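Local coordinates for GAF domain/HD domain protein (PDB 3EEA) that is of unknown function, though the full-length protein may have phosphatase activity, this piece being its GAF domain, which forms a dimer in the crystal, at residues E6-S9 / G10-D13; S22-L25 / R26-K30; T52-A56 / S57-V61; K102-N106 / L107-A111; M114-T118 / Q119-A123. One frame throughout, in Å; residues are numbered along the deposited sequence.

Contact 1 (E6-S9 / G10-D13); sequences ERLS and GLTD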
loop_
_atom_site.group_PDB
_atom_site.type_symbol
_atom_site.label_atom_id
_atom_site.label_comp_id
_atom_site.label_asym_id
_atom_site.label_seq_id
_atom_site.Cartn_x
_atom_site.Cartn_y
_atom_site.Cartn_z
ATOM N N GLU A 6 -24.222 -0.874 -3.872
ATOM C CA GLU A 6 -25.626 -1.144 -3.523
ATOM C C GLU A 6 -25.810 -2.510 -2.794
ATOM O O GLU A 6 -26.569 -2.577 -1.841
ATOM C CB GLU A 6 -26.494 -1.055 -4.759
ATOM C CG GLU A 6 -27.938 -1.186 -4.478
ATOM C CD GLU A 6 -28.519 -2.488 -5.012
ATOM O OE1 GLU A 6 -28.427 -2.723 -6.251
ATOM O OE2 GLU A 6 -29.103 -3.250 -4.199
ATOM N N ARG A 7 -25.135 -3.578 -3.223
ATOM C CA ARG A 7 -25.152 -4.824 -2.435
ATOM C C ARG A 7 -23.879 -5.051 -1.739
ATOM O O ARG A 7 -22.809 -4.578 -2.144
ATOM C CB ARG A 7 -25.563 -6.049 -3.249
ATOM C CG ARG A 7 -27.031 -6.020 -3.570
ATOM C CD ARG A 7 -27.576 -7.323 -4.109
ATOM N NE ARG A 7 -27.451 -8.445 -3.187
ATOM C CZ ARG A 7 -28.337 -8.768 -2.250
ATOM N NH1 ARG A 7 -29.419 -8.044 -2.048
ATOM N NH2 ARG A 7 -28.121 -9.825 -1.492
ATOM N N LEU A 8 -23.989 -5.771 -0.634
ATOM C CA LEU A 8 -22.880 -5.939 0.257
ATOM C C LEU A 8 -21.728 -6.661 -0.461
ATOM O O LEU A 8 -20.558 -6.336 -0.256
ATOM C CB LEU A 8 -23.355 -6.655 1.523
ATOM C CG LEU A 8 -22.638 -6.363 2.815
ATOM C CD1 LEU A 8 -22.269 -4.881 2.960
ATOM C CD2 LEU A 8 -23.532 -6.876 3.958
ATOM N N SER A 9 -22.063 -7.594 -1.355
ATOM C CA SER A 9 -21.038 -8.324 -2.101
ATOM C C SER A 9 -19.997 -7.407 -2.785
ATOM O O SER A 9 -18.806 -7.690 -2.731
ATOM C CB SER A 9 -21.657 -9.307 -3.092
ATOM O OG SER A 9 -22.671 -8.710 -3.899
ATOM N N GLY A 10 -20.419 -6.275 -3.339
ATOM C CA GLY A 10 -19.499 -5.360 -4.038
ATOM C C GLY A 10 -18.586 -4.562 -3.126
ATOM O O GLY A 10 -17.616 -3.920 -3.572
ATOM N N LEU A 11 -18.897 -4.575 -1.836
ATOM C CA LEU A 11 -18.138 -3.820 -0.863
ATOM C C LEU A 11 -17.296 -4.742 -0.007
ATOM O O LEU A 11 -16.549 -4.274 0.845
ATOM C CB LEU A 11 -19.082 -3.034 0.044
ATOM C CG LEU A 11 -20.080 -2.111 -0.625
ATOM C CD1 LEU A 11 -21.028 -1.542 0.405
ATOM C CD2 LEU A 11 -19.341 -1.002 -1.339
ATOM N N THR A 12 -17.431 -6.055 -0.192
ATOM C CA THR A 12 -16.695 -7.010 0.639
ATOM C C THR A 12 -15.892 -7.979 -0.187
ATOM O O THR A 12 -15.704 -9.099 0.233
ATOM C CB THR A 12 -17.650 -7.799 1.592
ATOM O OG1 THR A 12 -18.611 -8.524 0.805
ATOM C CG2 THR A 12 -18.330 -6.863 2.564
ATOM N N ASP A 13 -15.333 -7.526 -1.302
ATOM C CA ASP A 13 -14.659 -8.406 -2.243
ATOM C C ASP A 13 -13.195 -8.597 -1.829
ATOM O O ASP A 13 -12.271 -7.875 -2.230
ATOM C CB ASP A 13 -14.785 -7.867 -3.668
ATOM C CG ASP A 13 -14.298 -8.861 -4.717
ATOM O OD1 ASP A 13 -13.465 -9.731 -4.378
ATOM O OD2 ASP A 13 -14.724 -8.707 -5.881
#
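Leu8 O is gripped by two donors, one from the backbone and one from a side chain. Leu11 N donates to Leu8 O at 2.9 Å. Thr12 OG1 lies 3.1 Å from the same Leu8 O and donates to it. The two donors come over opposite faces of the carbonyl plane. The hydroxyl turns back to this carbonyl because chi1 of Thr12 is 60°, which sets OG1 between the backbone N and the carbonyl carbon.

Two more backbone bonds complete the polar set. Gly10 N binds Arg7 O at 3.2 Å. Thr12 N to Ser9 O, at 3.3 Å, is weak. These bonds span three residues each and wind the chain into a short turn ahead of helix 14-28. Asp13 then takes the N-cap position, with OD1 accepting from Glu16 N.

Apolar contact is slight. Leu8 CD1 and Leu11 CD1 approach to 4.4 Å. Phe160, at the far end of the modelled chain, lies against Leu8 and Thr12. Arg117 of the second subunit packs on Leu11.

The turn is therefore held mainly by backbone amides and carbonyls. Among the side chains within it, Thr12 supplies the hydrogen bond, and the leucines add little to each other.

Contact 2 (S22-L25 / R26-K30); sequences SRLL and RKLVK
Leu28 lies one turn after Leu24, and the two side chains touch. This is the last turn of helix 14-28 of the GAF domain, which packs on helix 137-158 of its own chain and also meets the second subunit. The Leu28 side chain can be followed outward. Leu28 CB sits 3.5 Å from Leu24 O. Its CG comes closer, with Leu28 CG to Leu24 O 3.3 Å. From there CD1 reaches the Leu24 branch point, and Leu28 CD1 to Leu24 CG is 3.8 Å. Leu28 CD1 also meets Leu24 CD1 at 4.0 Å. With CG of Leu28 beside its backbone N (chi1 -71°), the chain leans back along the helix toward Leu24. CG of Leu24 is instead anti to its N (chi1 -171°), and the two side chains meet at a slant. Leu146 of helix 137-158 packs on both of them. Leu28 of the second subunit packs on Leu28 as well, so this apolar patch continues across the dimer.

The neighbouring flank is polar. Arg23 and Lys27 both form salt bridges with Asp145 of the second subunit, which brings their two positive ends together. Their modelled approach to each other is too close to be trusted.

The backbone keeps its helical bonds, such as Arg26 N to Ser22 O at 3.0 Å. Val29 leaves the helical conformation, yet Val29 N still reaches Leu25 O at 2.9 Å, nearly in line with the C=O bond.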
loop_
_atom_site.group_PDB
_atom_site.type_symbol
_atom_site.label_atom_id
_atom_site.label_comp_id
_atom_site.label_asym_id
_atom_site.label_seq_id
_atom_site.Cartn_x
_atom_site.Cartn_y
_atom_site.Cartn_z
ATOM N N SER A 22 -1.077 -8.172 -3.891
ATOM C CA SER A 22 -0.048 -8.937 -4.610
ATOM C C SER A 22 0.638 -8.138 -5.695
ATOM O O SER A 22 1.895 -8.121 -5.792
ATOM C CB SER A 22 -0.626 -10.260 -5.139
ATOM O OG SER A 22 -1.184 -11.000 -4.041
ATOM N N ARG A 23 -0.140 -7.391 -6.465
ATOM C CA ARG A 23 0.443 -6.560 -7.520
ATOM C C ARG A 23 1.405 -5.501 -6.933
ATOM O O ARG A 23 2.543 -5.272 -7.456
ATOM C CB ARG A 23 -0.705 -5.895 -8.279
ATOM C CG ARG A 23 -0.337 -4.850 -9.215
ATOM C CD ARG A 23 -1.612 -4.416 -9.908
ATOM N NE ARG A 23 -1.567 -3.001 -10.194
ATOM C CZ ARG A 23 -0.917 -2.491 -11.221
ATOM N NH1 ARG A 23 -0.282 -3.308 -12.061
ATOM N NH2 ARG A 23 -0.916 -1.169 -11.421
ATOM N N LEU A 24 0.946 -4.814 -5.896
ATOM C CA LEU A 24 1.750 -3.752 -5.282
ATOM C C LEU A 24 3.041 -4.302 -4.672
ATOM O O LEU A 24 4.110 -3.706 -4.866
ATOM C CB LEU A 24 0.956 -3.009 -4.222
ATOM C CG LEU A 24 1.599 -1.756 -3.665
ATOM C CD1 LEU A 24 1.935 -0.790 -4.803
ATOM C CD2 LEU A 24 0.690 -1.140 -2.608
ATOM N N LEU A 25 2.951 -5.425 -3.951
ATOM C CA LEU A 25 4.151 -6.064 -3.393
ATOM C C LEU A 25 5.133 -6.388 -4.519
ATOM O O LEU A 25 6.330 -6.081 -4.362
ATOM C CB LEU A 25 3.855 -7.321 -2.616
ATOM C CG LEU A 25 3.104 -7.068 -1.320
ATOM C CD1 LEU A 25 2.572 -8.440 -0.835
ATOM C CD2 LEU A 25 4.002 -6.338 -0.289
ATOM N N ARG A 26 4.646 -6.980 -5.606
ATOM C CA ARG A 26 5.571 -7.339 -6.711
ATOM C C ARG A 26 6.264 -6.126 -7.359
ATOM O O ARG A 26 7.394 -6.234 -7.886
ATOM C CB ARG A 26 4.894 -8.223 -7.744
ATOM C CG ARG A 26 4.820 -9.641 -7.203
ATOM C CD ARG A 26 4.210 -10.667 -8.134
ATOM N NE ARG A 26 4.959 -10.940 -9.368
ATOM C CZ ARG A 26 6.023 -11.738 -9.476
ATOM N NH1 ARG A 26 6.537 -12.352 -8.429
ATOM N NH2 ARG A 26 6.592 -11.914 -10.654
ATOM N N LYS A 27 5.565 -5.010 -7.394
ATOM C CA LYS A 27 6.110 -3.756 -7.906
ATOM C C LYS A 27 7.093 -3.091 -6.948
ATOM O O LYS A 27 8.004 -2.342 -7.385
ATOM C CB LYS A 27 4.987 -2.812 -8.219
ATOM C CG LYS A 27 4.187 -3.224 -9.439
ATOM C CD LYS A 27 3.242 -2.117 -9.752
ATOM C CE LYS A 27 2.251 -2.533 -10.780
ATOM N NZ LYS A 27 1.441 -1.325 -11.039
ATOM N N LEU A 28 6.937 -3.335 -5.653
ATOM C CA LEU A 28 7.801 -2.681 -4.668
ATOM C C LEU A 28 9.023 -3.501 -4.266
ATOM O O LEU A 28 10.006 -2.944 -3.805
ATOM C CB LEU A 28 6.988 -2.380 -3.388
ATOM C CG LEU A 28 5.976 -1.256 -3.586
ATOM C CD1 LEU A 28 5.112 -1.091 -2.363
ATOM C CD2 LEU A 28 6.726 0.053 -4.018
ATOM N N VAL A 29 8.930 -4.826 -4.379
ATOM C CA VAL A 29 9.979 -5.720 -3.892
ATOM C C VAL A 29 10.191 -6.760 -4.958
ATOM O O VAL A 29 9.245 -7.377 -5.410
ATOM C CB VAL A 29 9.575 -6.396 -2.545
ATOM C CG1 VAL A 29 10.682 -7.382 -2.059
ATOM C CG2 VAL A 29 9.274 -5.355 -1.426
ATOM N N LYS A 30 11.434 -6.936 -5.405
ATOM C CA LYS A 30 11.752 -7.963 -6.427
ATOM C C LYS A 30 11.486 -9.359 -5.847
ATOM O O LYS A 30 12.014 -9.737 -4.788
ATOM C CB LYS A 30 13.213 -7.835 -6.902
ATOM C CG LYS A 30 13.434 -6.544 -7.670
ATOM C CD LYS A 30 14.890 -6.336 -8.159
ATOM C CE LYS A 30 15.041 -5.009 -8.957
ATOM N NZ LYS A 30 16.461 -4.781 -9.419
#

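Contact 3 (T52-A56 / S57-V61); sequences TGLPA and SFLPV
Pro55 O accepts from Phe58 N at 2.8 Å, which closes a tight turn. The N-H points at the oxygen at 150° and arrives above the carbonyl plane. One residue on, Leu59 N binds Ala56 O at 3.2 Å, again from above the plane. Pro60 has no N-H to give, and its ring carbon CD rests 3.5 Å from Ala56 O.

The side chains follow the turn. Pro55 CG meets the edge of the Phe58 ring, close to the ring plane, with CG to CD2 3.8 Å. CB of Pro55 is near the same Phe58 CD2. The ring reaches this place with CG beside its own backbone N (chi1 -69°). Ser57 OG stands over one face of the Phe58 ring, shifted toward its rim.

This turn carries the chain of the GAF domain from strand 46-52, the outermost strand on its side of the sheet within this chain, into helix 59-64. Leu54, Pro55 and Phe58 all line the pocket that holds a polyether molecule (PG6), which probably came from the crystallisation liquor. The side chain of Phe58 is about 3 Å from the bound PG6. Leu54 CD1 also touches Leu59 CD1, methyl to methyl, at 4.3 Å.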
loop_
_atom_site.group_PDB
_atom_site.type_symbol
_atom_site.label_atom_id
_atom_site.label_comp_id
_atom_site.label_asym_id
_atom_site.label_seq_id
_atom_site.Cartn_x
_atom_site.Cartn_y
_atom_site.Cartn_z
ATOM N N THR A 52 0.691 -15.346 -7.508
ATOM C CA THR A 52 1.131 -14.542 -8.611
ATOM C C THR A 52 2.567 -14.900 -8.894
ATOM O O THR A 52 3.429 -14.902 -7.999
ATOM C CB THR A 52 1.059 -13.033 -8.262
ATOM O OG1 THR A 52 -0.150 -12.781 -7.515
ATOM C CG2 THR A 52 1.124 -12.211 -9.500
ATOM N N GLY A 53 2.846 -15.180 -10.162
ATOM C CA GLY A 53 4.168 -15.553 -10.597
ATOM C C GLY A 53 4.618 -16.989 -10.488
ATOM O O GLY A 53 5.786 -17.272 -10.731
ATOM N N LEU A 54 3.752 -17.918 -10.082
ATOM C CA LEU A 54 4.193 -19.307 -9.980
ATOM C C LEU A 54 4.391 -19.835 -11.412
ATOM O O LEU A 54 3.643 -19.446 -12.304
ATOM C CB LEU A 54 3.123 -20.185 -9.318
ATOM C CG LEU A 54 2.899 -20.113 -7.824
ATOM C CD1 LEU A 54 1.685 -20.966 -7.409
ATOM C CD2 LEU A 54 4.163 -20.543 -7.093
ATOM N N PRO A 55 5.371 -20.721 -11.611
ATOM C CA PRO A 55 5.437 -21.430 -12.881
ATOM C C PRO A 55 4.141 -22.180 -13.100
ATOM O O PRO A 55 3.601 -22.754 -12.149
ATOM C CB PRO A 55 6.595 -22.408 -12.691
ATOM C CG PRO A 55 7.366 -21.898 -11.603
ATOM C CD PRO A 55 6.437 -21.154 -10.700
ATOM N N ALA A 56 3.643 -22.139 -14.332
ATOM C CA ALA A 56 2.327 -22.659 -14.684
ATOM C C ALA A 56 2.107 -24.106 -14.221
ATOM O O ALA A 56 0.983 -24.470 -13.816
ATOM C CB ALA A 56 2.106 -22.556 -16.193
ATOM N N SER A 57 3.159 -24.924 -14.284
ATOM C CA SER A 57 3.044 -26.308 -13.847
ATOM C C SER A 57 2.714 -26.425 -12.357
ATOM O O SER A 57 2.126 -27.416 -11.947
ATOM C CB SER A 57 4.318 -27.099 -14.149
ATOM O OG SER A 57 5.417 -26.590 -13.422
ATOM N N PHE A 58 3.066 -25.420 -11.549
ATOM C CA PHE A 58 2.790 -25.494 -10.104
ATOM C C PHE A 58 1.440 -24.884 -9.681
ATOM O O PHE A 58 1.014 -25.015 -8.526
ATOM C CB PHE A 58 3.948 -24.901 -9.320
ATOM C CG PHE A 58 5.200 -25.716 -9.394
ATOM C CD1 PHE A 58 5.267 -26.970 -8.780
ATOM C CD2 PHE A 58 6.319 -25.245 -10.089
ATOM C CE1 PHE A 58 6.426 -27.742 -8.850
ATOM C CE2 PHE A 58 7.495 -26.008 -10.156
ATOM C CZ PHE A 58 7.542 -27.260 -9.528
ATOM N N LEU A 59 0.722 -24.277 -10.609
ATOM C CA LEU A 59 -0.551 -23.689 -10.270
ATOM C C LEU A 59 -1.587 -24.724 -9.761
ATOM O O LEU A 59 -2.241 -24.459 -8.766
ATOM C CB LEU A 59 -1.092 -22.877 -11.436
ATOM C CG LEU A 59 -2.178 -21.865 -11.144
ATOM C CD1 LEU A 59 -1.698 -20.800 -10.110
ATOM C CD2 LEU A 59 -2.602 -21.257 -12.509
ATOM N N PRO A 60 -1.718 -25.902 -10.416
ATOM C CA PRO A 60 -2.631 -26.927 -9.843
ATOM C C PRO A 60 -2.215 -27.392 -8.446
ATOM O O PRO A 60 -3.068 -27.696 -7.636
ATOM C CB PRO A 60 -2.521 -28.112 -10.810
ATOM C CG PRO A 60 -1.885 -27.569 -12.049
ATOM C CD PRO A 60 -1.138 -26.323 -11.705
ATOM N N VAL A 61 -0.913 -27.460 -8.188
ATOM C CA VAL A 61 -0.388 -27.816 -6.861
ATOM C C VAL A 61 -0.763 -26.791 -5.764
ATOM O O VAL A 61 -1.288 -27.149 -4.703
ATOM C CB VAL A 61 1.151 -27.950 -6.897
ATOM C CG1 VAL A 61 1.716 -28.145 -5.473
ATOM C CG2 VAL A 61 1.561 -29.092 -7.845
#

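Contact 4 (K102-N106 / L107-A111); sequences KLLRN and LCVLA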
loop_
_atom_site.group_PDB
_atom_site.type_symbol
_atom_site.label_atom_id
_atom_site.label_comp_id
_atom_site.label_asym_id
_atom_site.label_seq_id
_atom_site.Cartn_x
_atom_site.Cartn_y
_atom_site.Cartn_z
ATOM N N LYS A 102 11.850 -29.991 -1.175
ATOM C CA LYS A 102 12.216 -30.231 -2.553
ATOM C C LYS A 102 11.649 -29.140 -3.419
ATOM O O LYS A 102 12.371 -28.568 -4.237
ATOM C CB LYS A 102 11.737 -31.601 -3.030
ATOM C CG LYS A 102 12.478 -32.763 -2.389
ATOM C CD LYS A 102 12.234 -34.082 -3.141
ATOM C CE LYS A 102 10.776 -34.604 -2.998
ATOM N NZ LYS A 102 10.442 -35.152 -1.634
ATOM N N LEU A 103 10.373 -28.836 -3.215
ATOM C CA LEU A 103 9.706 -27.819 -4.008
ATOM C C LEU A 103 10.420 -26.461 -3.918
ATOM O O LEU A 103 10.570 -25.792 -4.934
ATOM C CB LEU A 103 8.220 -27.689 -3.623
ATOM C CG LEU A 103 7.262 -28.568 -4.430
ATOM C CD1 LEU A 103 7.883 -29.926 -4.780
ATOM C CD2 LEU A 103 5.911 -28.700 -3.693
ATOM N N LEU A 104 10.903 -26.118 -2.729
ATOM C CA LEU A 104 11.421 -24.771 -2.408
ATOM C C LEU A 104 12.951 -24.710 -2.332
ATOM O O LEU A 104 13.523 -23.706 -1.876
ATOM C CB LEU A 104 10.824 -24.318 -1.067
ATOM C CG LEU A 104 9.293 -24.406 -0.908
ATOM C CD1 LEU A 104 8.861 -24.051 0.536
ATOM C CD2 LEU A 104 8.623 -23.478 -1.942
ATOM N N ARG A 105 13.622 -25.773 -2.775
ATOM C CA ARG A 105 15.069 -25.915 -2.555
ATOM C C ARG A 105 15.924 -24.784 -3.178
ATOM O O ARG A 105 16.965 -24.448 -2.645
ATOM C CB ARG A 105 15.558 -27.270 -3.081
ATOM C CG ARG A 105 15.836 -27.289 -4.580
ATOM C CD ARG A 105 15.749 -28.672 -5.177
ATOM N NE ARG A 105 15.864 -28.567 -6.621
ATOM C CZ ARG A 105 14.851 -28.384 -7.469
ATOM N NH1 ARG A 105 13.587 -28.284 -7.048
ATOM N NH2 ARG A 105 15.109 -28.309 -8.767
ATOM N N ASN A 106 15.477 -24.204 -4.289
ATOM C CA ASN A 106 16.220 -23.118 -4.950
ATOM C C ASN A 106 15.841 -21.716 -4.496
ATOM O O ASN A 106 16.243 -20.709 -5.147
ATOM C CB ASN A 106 16.024 -23.170 -6.473
ATOM C CG ASN A 106 16.832 -24.273 -7.142
ATOM O OD1 ASN A 106 16.480 -24.716 -8.248
ATOM N ND2 ASN A 106 17.899 -24.724 -6.487
ATOM N N LEU A 107 15.063 -21.628 -3.408
ATOM C CA LEU A 107 14.385 -20.372 -3.049
ATOM C C LEU A 107 14.706 -19.854 -1.642
ATOM O O LEU A 107 15.015 -20.633 -0.759
ATOM C CB LEU A 107 12.863 -20.566 -3.224
ATOM C CG LEU A 107 12.308 -20.983 -4.593
ATOM C CD1 LEU A 107 10.792 -21.336 -4.536
ATOM C CD2 LEU A 107 12.489 -19.944 -5.682
ATOM N N CYS A 108 14.723 -18.527 -1.487
ATOM C CA CYS A 108 14.693 -17.859 -0.200
ATOM C C CYS A 108 13.188 -17.586 0.021
ATOM O O CYS A 108 12.558 -17.021 -0.879
ATOM C CB CYS A 108 15.475 -16.539 -0.297
ATOM S SG CYS A 108 15.226 -15.483 1.159
ATOM N N VAL A 109 12.622 -17.988 1.167
ATOM C CA VAL A 109 11.151 -17.828 1.398
ATOM C C VAL A 109 10.843 -17.027 2.650
ATOM O O VAL A 109 11.341 -17.313 3.740
ATOM C CB VAL A 109 10.380 -19.155 1.408
ATOM C CG1 VAL A 109 8.859 -18.880 1.643
ATOM C CG2 VAL A 109 10.650 -19.974 0.106
ATOM N N LEU A 110 10.083 -15.954 2.450
ATOM C CA LEU A 110 9.644 -15.127 3.517
ATOM C C LEU A 110 8.166 -15.441 3.789
ATOM O O LEU A 110 7.351 -15.397 2.869
ATOM C CB LEU A 110 9.830 -13.674 3.157
ATOM C CG LEU A 110 9.279 -12.645 4.106
ATOM C CD1 LEU A 110 10.091 -12.590 5.410
ATOM C CD2 LEU A 110 9.250 -11.261 3.412
ATOM N N ALA A 111 7.853 -15.745 5.039
ATOM C CA ALA A 111 6.484 -16.077 5.493
ATOM C C ALA A 111 5.979 -14.960 6.412
ATOM O O ALA A 111 6.521 -14.761 7.501
ATOM C CB ALA A 111 6.525 -17.392 6.246
#
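Leu103 is the last residue of helix 98-103, and its carbonyl O comes 4.5 Å from Leu107 CD1. Leu104 leaves the helix and carries most of the contact. Leu104 O accepts from Leu107 N at 3.0 Å, with the donor above the carbonyl plane. Leu104 CD2 meets Leu107 CD1 at 4.0 Å, and the two side chains cross at about a right angle. On the other branch, Leu104 CD1 just touches Val109 CG2 at 4.5 Å.

Residues 104 to 107 form a type I beta turn. It takes the chain of the GAF domain from helix 98-103 into strand 107-116 of the central antiparallel sheet. Leu103 and Leu107 both line the pocket occupied by the polyether, and Leu107 also packs on Trp33 and Ala127. An alanine in place of Leu107 would probably leave Leu104 CD2 without its methyl partner and open a gap in the pocket wall beside Trp33.

Arg105, in the middle of the turn, folds its side chain back to the helix end. Arg105 NH1 donates to Lys102 O at 3.1 Å and 163°, and that oxygen lies in the guanidinium plane. A chi1 of 83° sets CG of Arg105 between the backbone N and the carbonyl carbon, and the otherwise extended chain brings NH1 to Lys102 O. Asn106 OD1 stands over one face of this guanidinium, toward its rim, 3.7 Å above the plane. The backbone of Asn106 is hydrogen-bonded to Arg130, just past the end of strand 119-129.

Contact 5 (M114-T118 / Q119-A123); sequences MVVRT and QVIGA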
loop_
_atom_site.group_PDB
_atom_site.type_symbol
_atom_site.label_atom_id
_atom_site.label_comp_id
_atom_site.label_asym_id
_atom_site.label_seq_id
_atom_site.Cartn_x
_atom_site.Cartn_y
_atom_site.Cartn_z
ATOM N N MET A 114 -0.782 -12.724 8.182
ATOM C CA MET A 114 -1.782 -11.620 8.130
ATOM C C MET A 114 -2.385 -11.545 9.531
ATOM O O MET A 114 -3.114 -12.439 9.962
ATOM C CB MET A 114 -2.851 -11.902 7.073
ATOM C CG MET A 114 -2.335 -12.090 5.653
ATOM S SD MET A 114 -3.673 -12.516 4.419
ATOM C CE MET A 114 -4.879 -11.350 4.957
ATOM N N VAL A 115 -2.025 -10.504 10.272
ATOM C CA VAL A 115 -2.417 -10.366 11.652
ATOM C C VAL A 115 -3.281 -9.102 11.818
ATOM O O VAL A 115 -2.949 -7.992 11.302
ATOM C CB VAL A 115 -1.171 -10.194 12.532
ATOM C CG1 VAL A 115 -1.565 -9.960 13.979
ATOM C CG2 VAL A 115 -0.245 -11.386 12.399
ATOM N N VAL A 116 -4.395 -9.293 12.488
ATOM C CA VAL A 116 -5.272 -8.202 12.864
ATOM C C VAL A 116 -5.483 -8.300 14.341
ATOM O O VAL A 116 -6.042 -9.311 14.862
ATOM C CB VAL A 116 -6.612 -8.278 12.119
ATOM C CG1 VAL A 116 -7.573 -7.140 12.546
ATOM C CG2 VAL A 116 -6.318 -8.155 10.673
ATOM N N ARG A 117 -4.954 -7.261 14.987
ATOM C CA ARG A 117 -4.836 -7.160 16.418
ATOM C C ARG A 117 -4.036 -8.370 16.854
ATOM O O ARG A 117 -2.861 -8.478 16.443
ATOM C CB ARG A 117 -6.214 -6.991 17.052
ATOM C CG ARG A 117 -6.599 -5.514 16.933
ATOM C CD ARG A 117 -8.070 -5.229 17.050
ATOM N NE ARG A 117 -8.238 -3.772 17.047
ATOM C CZ ARG A 117 -9.355 -3.124 16.720
ATOM N NH1 ARG A 117 -10.450 -3.790 16.360
ATOM N NH2 ARG A 117 -9.372 -1.796 16.755
ATOM N N THR A 118 -4.639 -9.301 17.576
ATOM C CA THR A 118 -3.839 -10.429 18.083
ATOM C C THR A 118 -3.988 -11.722 17.285
ATOM O O THR A 118 -3.382 -12.743 17.653
ATOM C CB THR A 118 -4.264 -10.757 19.532
ATOM O OG1 THR A 118 -5.590 -11.288 19.518
ATOM C CG2 THR A 118 -4.216 -9.501 20.408
ATOM N N GLN A 119 -4.843 -11.690 16.257
ATOM C CA GLN A 119 -5.279 -12.871 15.540
ATOM C C GLN A 119 -4.644 -13.022 14.141
ATOM O O GLN A 119 -4.534 -12.049 13.414
ATOM C CB GLN A 119 -6.783 -12.787 15.379
ATOM C CG GLN A 119 -7.501 -12.832 16.740
ATOM C CD GLN A 119 -7.202 -14.130 17.475
ATOM O OE1 GLN A 119 -6.446 -14.160 18.470
ATOM N NE2 GLN A 119 -7.768 -15.225 16.973
ATOM N N VAL A 120 -4.289 -14.264 13.781
ATOM C CA VAL A 120 -3.730 -14.597 12.456
ATOM C C VAL A 120 -4.904 -15.020 11.603
ATOM O O VAL A 120 -5.617 -15.979 11.977
ATOM C CB VAL A 120 -2.669 -15.717 12.527
ATOM C CG1 VAL A 120 -2.178 -16.142 11.116
ATOM C CG2 VAL A 120 -1.504 -15.322 13.384
ATOM N N ILE A 121 -5.148 -14.306 10.494
ATOM C CA ILE A 121 -6.224 -14.608 9.560
ATOM C C ILE A 121 -5.791 -15.162 8.205
ATOM O O ILE A 121 -6.633 -15.504 7.359
ATOM C CB ILE A 121 -7.141 -13.393 9.306
ATOM C CG1 ILE A 121 -6.428 -12.258 8.549
ATOM C CG2 ILE A 121 -7.682 -12.846 10.634
ATOM C CD1 ILE A 121 -7.406 -11.171 8.122
ATOM N N GLY A 122 -4.488 -15.308 8.020
ATOM C CA GLY A 122 -3.946 -15.719 6.737
ATOM C C GLY A 122 -2.441 -15.585 6.725
ATOM O O GLY A 122 -1.795 -15.327 7.777
ATOM N N ALA A 123 -1.844 -15.827 5.573
ATOM C CA ALA A 123 -0.392 -15.763 5.452
ATOM C C ALA A 123 -0.013 -15.363 4.014
ATOM O O ALA A 123 -0.700 -15.735 3.095
ATOM C CB ALA A 123 0.252 -17.087 5.843
#
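Met114 and Ile121 meet at about a right angle, with Met114 CB 3.9 Å from Ile121 CG1. The methyl CE of Met114 returns to the same Ile121 CG1 at 4.0 Å, since the chain bends at its last torsion (chi3 44°). Ile121 CD1 touches Val116 CG2 at 4.1 Å. Val115 and Val120 pair on the other face of the sheet.

Backbone bonds hold these groups in place. Ile121 N binds Met114 O at 2.8 Å, and Met114 N binds Gly122 O at 2.8 Å. Met114 thus faces two successive residues, a beta bulge at Ile121-Gly122. Val116 and Gln119 bond in both directions and close a type II' turn, the tip of the hairpin of strands 107-116 and 119-129. There Thr118 OG1 donates to Gln119 OE1 at 3.2 Å, on an in-plane lone pair.

Further out, Val147 and Ala151 of helix 137-158 pack on Met114. Leu11 of the second subunit packs on Val115. An alanine at Met114 would probably leave Ile121 without its CE contact and a gap beside Ala151.

Main-chain bonds set the hairpin, while the Met114 thioether lies against Gly122, where a side chain would clash with the sulfur.

In the fold
The five contacts follow one another along the chain, and none nests in or crosses another. Contact 1 is a turn at the N terminus, leading into helix 14-28. Contact 2 ends that helix before strand 33-39. Contact 3 joins strand 46-52 to helix 59-64, and Thr52 in it packs on Ser22 and Arg26 of contact 2. Contact 4 joins helix 98-103 to strand 107-116. Contact 5 turns the other end of that strand into strand 119-129. Contacts 3 and 4 both supply walls of the polyether pocket, their centres about 14 Å apart. Contacts 1, 2 and 5 reach the second subunit. Contact 1 meets contact 5 of that subunit.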